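Local coordinates for hypothetical protein PH1789 (Pyrococcus horikoshii, PDB 1WR2) that is of unknown function but belongs to the ATP-grasp family, whose domains pair two alpha/beta lobes, at residues V21-K26 and K62-P66; A74-M78 and E93-A98; K117-I123 and L213-Y219. All coordinates share one frame; numbering follows the deposited sequence.

Contact 1 of 3, residues V21-K26 and K62-P66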
loop_
_atom_site.group_PDB
_atom_site.type_symbol
_atom_site.label_atom_id
_atom_site.label_comp_id
_atom_site.label_asym_id
_atom_site.label_seq_id
_atom_site.Cartn_x
_atom_site.Cartn_y
_atom_site.Cartn_z
ATOM N N VAL A 21 3.495 -8.457 4.921
ATOM C CA VAL A 21 4.179 -7.204 5.236
ATOM C C VAL A 21 4.167 -6.341 3.978
ATOM O O VAL A 21 3.918 -6.835 2.887
ATOM C CB VAL A 21 5.637 -7.446 5.722
ATOM C CG1 VAL A 21 5.614 -8.218 7.044
ATOM C CG2 VAL A 21 6.418 -8.207 4.680
ATOM N N GLU A 22 4.426 -5.052 4.133
ATOM C CA GLU A 22 4.374 -4.124 3.011
ATOM C C GLU A 22 5.057 -4.571 1.723
ATOM O O GLU A 22 4.460 -4.479 0.655
ATOM C CB GLU A 22 4.933 -2.760 3.427
ATOM C CG GLU A 22 4.739 -1.668 2.385
ATOM C CD GLU A 22 5.232 -0.311 2.865
ATOM O OE1 GLU A 22 5.487 -0.155 4.082
ATOM O OE2 GLU A 22 5.354 0.600 2.025
ATOM N N TYR A 23 6.288 -5.072 1.805
ATOM C CA TYR A 23 6.970 -5.463 0.579
ATOM C C TYR A 23 6.337 -6.670 -0.082
ATOM O O TYR A 23 6.345 -6.767 -1.305
ATOM C CB TYR A 23 8.479 -5.683 0.820
ATOM C CG TYR A 23 8.867 -7.008 1.434
ATOM C CD1 TYR A 23 8.907 -8.174 0.669
ATOM C CD2 TYR A 23 9.197 -7.096 2.783
ATOM C CE1 TYR A 23 9.267 -9.403 1.243
ATOM C CE2 TYR A 23 9.556 -8.311 3.365
ATOM C CZ TYR A 23 9.587 -9.457 2.592
ATOM O OH TYR A 23 9.921 -10.650 3.177
ATOM N N GLU A 24 5.763 -7.578 0.709
ATOM C CA GLU A 24 5.121 -8.776 0.144
ATOM C C GLU A 24 3.814 -8.393 -0.534
ATOM O O GLU A 24 3.480 -8.911 -1.597
ATOM C CB GLU A 24 4.823 -9.808 1.235
ATOM C CG GLU A 24 6.048 -10.291 1.975
ATOM C CD GLU A 24 5.698 -11.119 3.196
ATOM O OE1 GLU A 24 4.721 -10.765 3.889
ATOM O OE2 GLU A 24 6.406 -12.110 3.465
ATOM N N ALA A 25 3.062 -7.502 0.105
ATOM C CA ALA A 25 1.796 -7.030 -0.452
ATOM C C ALA A 25 2.073 -6.355 -1.795
ATOM O O ALA A 25 1.424 -6.653 -2.801
ATOM C CB ALA A 25 1.141 -6.038 0.508
ATOM N N LYS A 26 3.050 -5.454 -1.813
ATOM C CA LYS A 26 3.388 -4.736 -3.037
ATOM C C LYS A 26 3.838 -5.630 -4.186
ATOM O O LYS A 26 3.647 -5.286 -5.353
ATOM C CB LYS A 26 4.425 -3.662 -2.739
ATOM C CG LYS A 26 3.823 -2.489 -1.985
ATOM C CD LYS A 26 4.883 -1.496 -1.579
ATOM C CE LYS A 26 4.274 -0.257 -0.949
ATOM N NZ LYS A 26 5.363 0.668 -0.504
ATOM N N LYS A 62 11.518 1.832 6.402
ATOM C CA LYS A 62 10.337 1.211 6.996
ATOM C C LYS A 62 10.681 -0.201 7.435
ATOM O O LYS A 62 10.944 -1.065 6.599
ATOM C CB LYS A 62 9.198 1.135 5.981
ATOM C CG LYS A 62 8.768 2.459 5.372
ATOM C CD LYS A 62 7.595 2.206 4.439
ATOM C CE LYS A 62 7.082 3.464 3.785
ATOM N NZ LYS A 62 5.849 3.186 2.982
ATOM N N LEU A 63 10.664 -0.446 8.741
ATOM C CA LEU A 63 10.991 -1.770 9.246
ATOM C C LEU A 63 9.914 -2.774 8.878
ATOM O O LEU A 63 8.715 -2.524 9.070
ATOM C CB LEU A 63 11.175 -1.740 10.765
ATOM C CG LEU A 63 11.632 -3.055 11.392
ATOM C CD1 LEU A 63 12.514 -2.767 12.591
ATOM C CD2 LEU A 63 10.422 -3.889 11.775
ATOM N N MET A 64 10.347 -3.914 8.352
ATOM C CA MET A 64 9.427 -4.973 7.951
ATOM C C MET A 64 9.399 -6.072 9.003
ATOM O O MET A 64 10.429 -6.651 9.333
ATOM C CB MET A 64 9.857 -5.557 6.603
ATOM C CG MET A 64 9.764 -4.576 5.435
ATOM S SD MET A 64 8.050 -4.146 5.013
ATOM C CE MET A 64 7.853 -2.556 5.803
ATOM N N SER A 65 8.211 -6.346 9.531
ATOM C CA SER A 65 8.027 -7.376 10.543
ATOM C C SER A 65 6.571 -7.814 10.572
ATOM O O SER A 65 5.668 -6.980 10.663
ATOM C CB SER A 65 8.404 -6.857 11.933
ATOM O OG SER A 65 8.097 -7.829 12.919
ATOM N N PRO A 66 6.323 -9.127 10.502
ATOM C CA PRO A 66 4.956 -9.654 10.527
ATOM C C PRO A 66 4.256 -9.284 11.833
ATOM O O PRO A 66 3.030 -9.281 11.904
ATOM C CB PRO A 66 5.161 -11.161 10.405
ATOM C CG PRO A 66 6.496 -11.286 9.708
ATOM C CD PRO A 66 7.306 -10.218 10.378
#
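Glu22 and Lys62 join the start of helix 22-30 to the end of strand 59-64, an element of the four-stranded antiparallel sheet of this ATP-grasp domain; helix and strand run almost at right angles, 85° between their directions. The tight part is apolar and centres on Met64. A bend at chi2 lays its SD 3.8 Å from Glu22 CB and also beside Val21 CB, while its CG meets Tyr23 CD2 at the ring edge, near the ring plane, at 3.7 Å. SD itself lies 5.2 Å from the centroid of the Tyr23 ring, again toward the edge, a Met-aromatic contact. Leu41 of strand 40-42 packs against both Tyr23 and Met64. Val21 CG1 rests on the Ser65-Pro66 peptide, 3.6 Å from Pro66 N, whereas the ring of partly exposed Pro66 is held more loosely, its CG 4.2 Å from Val21 CG1. Val21 is the N-cap residue, and its N donates to Glu24 OE1. On the polar flank the extended Glu22 chain, CG anti to the backbone N (chi1 -172°), delivers a carboxylate between two lysines. Sharing by Lys62, Lys26 and, through OE1, Lys71 would probably favour its ionised form; Lys26 has a second acidic partner in Glu39. Glu22 OE2 takes Lys26 NZ on its anti lone pair, and Lys62 NZ on its syn lone pair at 2.8 Å.

Contact 2 of 3, residues A74-M78 and E93-A98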
loop_
_atom_site.group_PDB
_atom_site.type_symbol
_atom_site.label_atom_id
_atom_site.label_comp_id
_atom_site.label_asym_id
_atom_site.label_seq_id
_atom_site.Cartn_x
_atom_site.Cartn_y
_atom_site.Cartn_z
ATOM N N ALA A 74 3.986 1.910 15.833
ATOM C CA ALA A 74 5.239 1.463 16.440
ATOM C C ALA A 74 6.390 2.432 16.202
ATOM O O ALA A 74 7.441 2.339 16.842
ATOM C CB ALA A 74 5.608 0.087 15.906
ATOM N N LYS A 75 6.194 3.356 15.269
ATOM C CA LYS A 75 7.221 4.334 14.945
ATOM C C LYS A 75 8.460 3.656 14.360
ATOM O O LYS A 75 9.591 3.924 14.771
ATOM C CB LYS A 75 7.579 5.141 16.198
ATOM C CG LYS A 75 6.434 6.034 16.667
ATOM C CD LYS A 75 6.425 6.217 18.173
ATOM C CE LYS A 75 7.704 6.856 18.685
ATOM N NZ LYS A 75 7.653 6.988 20.168
ATOM N N VAL A 76 8.233 2.764 13.403
ATOM C CA VAL A 76 9.324 2.063 12.742
ATOM C C VAL A 76 9.470 2.546 11.295
ATOM O O VAL A 76 10.106 1.884 10.476
ATOM C CB VAL A 76 9.127 0.523 12.766
ATOM C CG1 VAL A 76 9.126 0.034 14.198
ATOM C CG2 VAL A 76 7.831 0.129 12.073
ATOM N N VAL A 77 8.861 3.694 10.993
ATOM C CA VAL A 77 8.941 4.312 9.661
ATOM C C VAL A 77 9.566 5.697 9.832
ATOM O O VAL A 77 9.040 6.519 10.577
ATOM C CB VAL A 77 7.540 4.493 9.010
ATOM C CG1 VAL A 77 7.639 5.404 7.777
ATOM C CG2 VAL A 77 6.977 3.147 8.602
ATOM N N MET A 78 10.690 5.948 9.163
ATOM C CA MET A 78 11.366 7.248 9.246
ATOM C C MET A 78 11.435 7.890 7.860
ATOM O O MET A 78 11.873 7.266 6.889
ATOM C CB MET A 78 12.773 7.087 9.833
ATOM C CG MET A 78 12.795 6.734 11.321
ATOM S SD MET A 78 12.061 8.032 12.370
ATOM C CE MET A 78 12.115 7.237 13.977
ATOM N N GLU A 93 17.325 3.729 15.244
ATOM C CA GLU A 93 16.075 4.129 15.869
ATOM C C GLU A 93 14.924 3.162 15.643
ATOM O O GLU A 93 14.308 2.693 16.605
ATOM C CB GLU A 93 15.642 5.499 15.369
ATOM C CG GLU A 93 16.340 6.650 16.023
ATOM C CD GLU A 93 15.546 7.915 15.874
ATOM O OE1 GLU A 93 14.335 7.879 16.187
ATOM O OE2 GLU A 93 16.124 8.937 15.449
ATOM N N ILE A 94 14.624 2.869 14.378
ATOM C CA ILE A 94 13.507 1.985 14.071
ATOM C C ILE A 94 13.658 0.616 14.701
ATOM O O ILE A 94 12.669 0.006 15.096
ATOM C CB ILE A 94 13.269 1.833 12.544
ATOM C CG1 ILE A 94 14.487 1.209 11.865
ATOM C CG2 ILE A 94 12.927 3.193 11.941
ATOM C CD1 ILE A 94 14.311 1.013 10.365
ATOM N N HIS A 95 14.890 0.128 14.808
ATOM C CA HIS A 95 15.090 -1.175 15.430
ATOM C C HIS A 95 14.810 -1.084 16.928
ATOM O O HIS A 95 14.280 -2.022 17.519
ATOM C CB HIS A 95 16.506 -1.693 15.178
ATOM C CG HIS A 95 16.669 -2.368 13.849
ATOM N ND1 HIS A 95 16.911 -1.673 12.681
ATOM C CD2 HIS A 95 16.595 -3.675 13.501
ATOM C CE1 HIS A 95 16.979 -2.523 11.673
ATOM N NE2 HIS A 95 16.792 -3.744 12.143
ATOM N N GLU A 96 15.160 0.049 17.530
ATOM C CA GLU A 96 14.927 0.267 18.952
ATOM C C GLU A 96 13.427 0.361 19.175
ATOM O O GLU A 96 12.886 -0.267 20.079
ATOM C CB GLU A 96 15.588 1.569 19.421
ATOM C CG GLU A 96 17.092 1.650 19.165
ATOM C CD GLU A 96 17.679 3.011 19.535
ATOM O OE1 GLU A 96 16.981 4.031 19.350
ATOM O OE2 GLU A 96 18.838 3.065 19.996
ATOM N N ASN A 97 12.760 1.146 18.336
ATOM C CA ASN A 97 11.323 1.331 18.444
ATOM C C ASN A 97 10.578 0.023 18.278
ATOM O O ASN A 97 9.556 -0.199 18.920
ATOM C CB ASN A 97 10.836 2.349 17.411
ATOM C CG ASN A 97 11.400 3.732 17.658
ATOM O OD1 ASN A 97 12.123 3.948 18.632
ATOM N ND2 ASN A 97 11.076 4.677 16.781
ATOM N N ALA A 98 11.094 -0.844 17.418
ATOM C CA ALA A 98 10.468 -2.135 17.185
ATOM C C ALA A 98 10.687 -3.037 18.398
ATOM O O ALA A 98 9.848 -3.874 18.724
ATOM C CB ALA A 98 11.062 -2.782 15.945
#
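Asn97 of helix 84-101 points its amide at the loop that leads into edge strand 77-81, and ND2 donates to Lys75 O at 2.6 Å. The bond is nearly straight (173° at the hydrogen); the acceptor lies in the amide plane, whereas the donor is tilted 16° from the carbonyl plane. Chi1 of -65° sets CG anti to the carbonyl carbon and so turns the amide toward Lys75 O. Asn97 CB packs on Ala74 O, 3.4 Å away. Lys75, with positive phi, is the C-prime residue of the Schellman motif that closes helix 71-74. Met78 slides past Ile94 in the opposite direction, its CG 3.6 Å from Ile94 CG2, and that same methyl rests on Val76 O. The Met78 side chain crosses those of Asn97 and Glu93 at about a right angle, its CE coming within 3.2 Å of Glu93 OE1; the other carboxylate oxygen, OE2, is paired with Lys90. Val76 CG1 touches Ala98 CB at 3.8 Å, on the side where Ile68 covers both residues. The chemistry is thus mostly apolar, helix laid on loop and strand, with one short hydrogen bond from the Asn97 amide holding the backbone carbonyl just past the end of helix 71-74 to the C-terminal part of helix 84-101.

Contact 3 of 3, residues K117-I123 and L213-Y219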
loop_
_atom_site.group_PDB
_atom_site.type_symbol
_atom_site.label_atom_id
_atom_site.label_comp_id
_atom_site.label_asym_id
_atom_site.label_seq_id
_atom_site.Cartn_x
_atom_site.Cartn_y
_atom_site.Cartn_z
ATOM N N LYS A 117 6.563 12.381 -4.474
ATOM C CA LYS A 117 5.967 13.703 -4.537
ATOM C C LYS A 117 4.530 13.567 -4.049
ATOM O O LYS A 117 3.776 12.717 -4.530
ATOM C CB LYS A 117 5.953 14.235 -5.971
ATOM C CG LYS A 117 5.437 15.667 -6.073
ATOM C CD LYS A 117 4.763 15.931 -7.407
ATOM C CE LYS A 117 5.675 15.620 -8.576
ATOM N NZ LYS A 117 4.976 15.861 -9.866
ATOM N N PRO A 118 4.131 14.399 -3.079
ATOM C CA PRO A 118 2.761 14.312 -2.576
ATOM C C PRO A 118 1.728 14.629 -3.653
ATOM O O PRO A 118 2.015 15.339 -4.621
ATOM C CB PRO A 118 2.750 15.318 -1.429
ATOM C CG PRO A 118 3.767 16.327 -1.854
ATOM C CD PRO A 118 4.879 15.465 -2.390
ATOM N N GLY A 119 0.533 14.073 -3.483
ATOM C CA GLY A 119 -0.549 14.293 -4.423
ATOM C C GLY A 119 -1.846 14.107 -3.664
ATOM O O GLY A 119 -1.819 13.973 -2.443
ATOM N N ARG A 120 -2.975 14.093 -4.363
ATOM C CA ARG A 120 -4.264 13.915 -3.701
ATOM C C ARG A 120 -4.347 12.532 -3.058
ATOM O O ARG A 120 -4.228 11.517 -3.743
ATOM C CB ARG A 120 -5.406 14.076 -4.704
ATOM C CG ARG A 120 -6.783 13.823 -4.105
ATOM C CD ARG A 120 -7.158 14.892 -3.091
ATOM N NE ARG A 120 -7.227 16.212 -3.710
ATOM C CZ ARG A 120 -7.607 17.316 -3.077
ATOM N NH1 ARG A 120 -7.957 17.262 -1.796
ATOM N NH2 ARG A 120 -7.636 18.474 -3.724
ATOM N N GLU A 121 -4.554 12.490 -1.745
ATOM C CA GLU A 121 -4.643 11.215 -1.047
ATOM C C GLU A 121 -5.990 10.529 -1.218
ATOM O O GLU A 121 -7.037 11.135 -0.972
ATOM C CB GLU A 121 -4.378 11.392 0.451
ATOM C CG GLU A 121 -2.941 11.680 0.809
ATOM C CD GLU A 121 -2.652 11.433 2.279
ATOM O OE1 GLU A 121 -2.788 10.271 2.735
ATOM O OE2 GLU A 121 -2.290 12.402 2.981
ATOM N N VAL A 122 -5.958 9.271 -1.653
ATOM C CA VAL A 122 -7.173 8.482 -1.806
ATOM C C VAL A 122 -6.910 7.117 -1.179
ATOM O O VAL A 122 -5.761 6.769 -0.871
ATOM C CB VAL A 122 -7.590 8.277 -3.285
ATOM C CG1 VAL A 122 -7.755 9.624 -3.980
ATOM C CG2 VAL A 122 -6.588 7.406 -3.997
ATOM N N ILE A 123 -7.971 6.351 -0.969
ATOM C CA ILE A 123 -7.836 5.032 -0.367
ATOM C C ILE A 123 -8.696 4.018 -1.107
ATOM O O ILE A 123 -9.854 4.290 -1.425
ATOM C CB ILE A 123 -8.298 5.030 1.120
ATOM C CG1 ILE A 123 -7.403 5.941 1.968
ATOM C CG2 ILE A 123 -8.264 3.605 1.672
ATOM C CD1 ILE A 123 -7.837 6.021 3.444
ATOM N N LEU A 213 -5.026 -0.195 -0.278
ATOM C CA LEU A 213 -3.911 0.532 -0.841
ATOM C C LEU A 213 -4.120 1.833 -0.090
ATOM O O LEU A 213 -5.091 2.545 -0.347
ATOM C CB LEU A 213 -4.103 0.755 -2.339
ATOM C CG LEU A 213 -4.537 -0.383 -3.263
ATOM C CD1 LEU A 213 -4.219 0.042 -4.681
ATOM C CD2 LEU A 213 -3.837 -1.684 -2.934
ATOM N N ASN A 214 -3.224 2.127 0.849
ATOM C CA ASN A 214 -3.357 3.314 1.680
ATOM C C ASN A 214 -2.014 3.635 2.326
ATOM O O ASN A 214 -1.510 2.860 3.141
ATOM C CB ASN A 214 -4.419 3.038 2.748
ATOM C CG ASN A 214 -4.642 4.215 3.693
ATOM O OD1 ASN A 214 -4.046 5.273 3.538
ATOM N ND2 ASN A 214 -5.512 4.024 4.675
ATOM N N PRO A 215 -1.443 4.805 2.002
ATOM C CA PRO A 215 -2.088 5.736 1.070
ATOM C C PRO A 215 -1.732 5.574 -0.394
ATOM O O PRO A 215 -0.820 4.831 -0.756
ATOM C CB PRO A 215 -1.669 7.104 1.606
ATOM C CG PRO A 215 -0.299 6.847 2.121
ATOM C CD PRO A 215 -0.390 5.484 2.783
ATOM N N VAL A 216 -2.492 6.269 -1.229
ATOM C CA VAL A 216 -2.272 6.297 -2.670
ATOM C C VAL A 216 -2.274 7.786 -3.005
ATOM O O VAL A 216 -3.147 8.517 -2.543
ATOM C CB VAL A 216 -3.427 5.648 -3.462
ATOM C CG1 VAL A 216 -3.247 5.935 -4.955
ATOM C CG2 VAL A 216 -3.467 4.149 -3.215
ATOM N N PHE A 217 -1.296 8.245 -3.778
ATOM C CA PHE A 217 -1.264 9.652 -4.151
ATOM C C PHE A 217 -1.728 9.752 -5.596
ATOM O O PHE A 217 -1.250 9.008 -6.458
ATOM C CB PHE A 217 0.152 10.247 -4.045
ATOM C CG PHE A 217 0.676 10.377 -2.635
ATOM C CD1 PHE A 217 -0.187 10.534 -1.558
ATOM C CD2 PHE A 217 2.046 10.390 -2.396
ATOM C CE1 PHE A 217 0.304 10.706 -0.268
ATOM C CE2 PHE A 217 2.544 10.562 -1.110
ATOM C CZ PHE A 217 1.671 10.719 -0.045
ATOM N N VAL A 218 -2.660 10.659 -5.862
ATOM C CA VAL A 218 -3.157 10.851 -7.218
ATOM C C VAL A 218 -2.747 12.229 -7.716
ATOM O O VAL A 218 -3.074 13.249 -7.111
ATOM C CB VAL A 218 -4.693 10.716 -7.295
ATOM C CG1 VAL A 218 -5.159 10.901 -8.734
ATOM C CG2 VAL A 218 -5.120 9.344 -6.790
ATOM N N TYR A 219 -2.018 12.248 -8.824
ATOM C CA TYR A 219 -1.542 13.493 -9.400
ATOM C C TYR A 219 -2.535 14.068 -10.399
ATOM O O TYR A 219 -3.570 13.464 -10.677
ATOM C CB TYR A 219 -0.181 13.261 -10.053
ATOM C CG TYR A 219 0.834 12.674 -9.092
ATOM C CD1 TYR A 219 1.170 13.342 -7.914
ATOM C CD2 TYR A 219 1.446 11.448 -9.354
ATOM C CE1 TYR A 219 2.093 12.804 -7.024
ATOM C CE2 TYR A 219 2.371 10.899 -8.466
ATOM C CZ TYR A 219 2.690 11.582 -7.310
ATOM O OH TYR A 219 3.619 11.060 -6.446
HETATM O O HOH W 1 -4.338 8.211 3.623
#
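Tyr219 OH donates to Lys117 O at 2.5 Å, in the carbonyl plane and on a lone pair, the shortest polar bond between the two segments. Lys117 O and Pro118 O both lie at the edge of the tyrosine ring, while Lys117 NZ, 5.2 Å from the ring centroid, offers at most a weak cation-pi attraction. Next along, the Phe217 ring carries Pro118 CA over one face in a CH-pi contact, 4.3 Å from CA to the ring centroid, with Gly119 N over the same face. Glu121 points the same way as Phe217; its CG meets CE1 at the ring edge at 3.6 Å, and carboxylate and ring planes stand 81° apart. A water donates to both Glu121 OE1 and Asn214 OD1, linking strand 120-123 to Asn214, just before the corner at cis-Pro215. The backbones pair antiparallel: Arg120 and Val218 exchange two bonds, and Val122 N donates to Val216 O at 3.0 Å, the return bond being weak. On the face opposite Phe217, Val122 CG2 packs on Val218 CG2 at 3.7 Å. Helix 187-203 covers that valine face through Met193 and Ile190, while strands 133-140 and 225-234 flank the pair within the six-stranded sheet.

Along the chain the three contacts come in series, each closing before the next opens. Contacts 1 and 2 have centres 14 Å apart and share the four-stranded sheet, in which strands 59-64 and 77-81 are neighbours: Leu63 N probably hydrogen-bonds to Val76 O, and Leu63 CD1 packs on Ala98 CB. Contact 3 lies in the six-stranded sheet, about 19 Å from contact 1 and 23 Å from contact 2 between centres, without touching either. Helix 22-30 of contact 1 also reaches strand 225-234 of that larger sheet through Ala25 and Lys26, so it bridges the two sheets. The arrangement is consistent with the two-lobed architecture of ATP-grasp proteins.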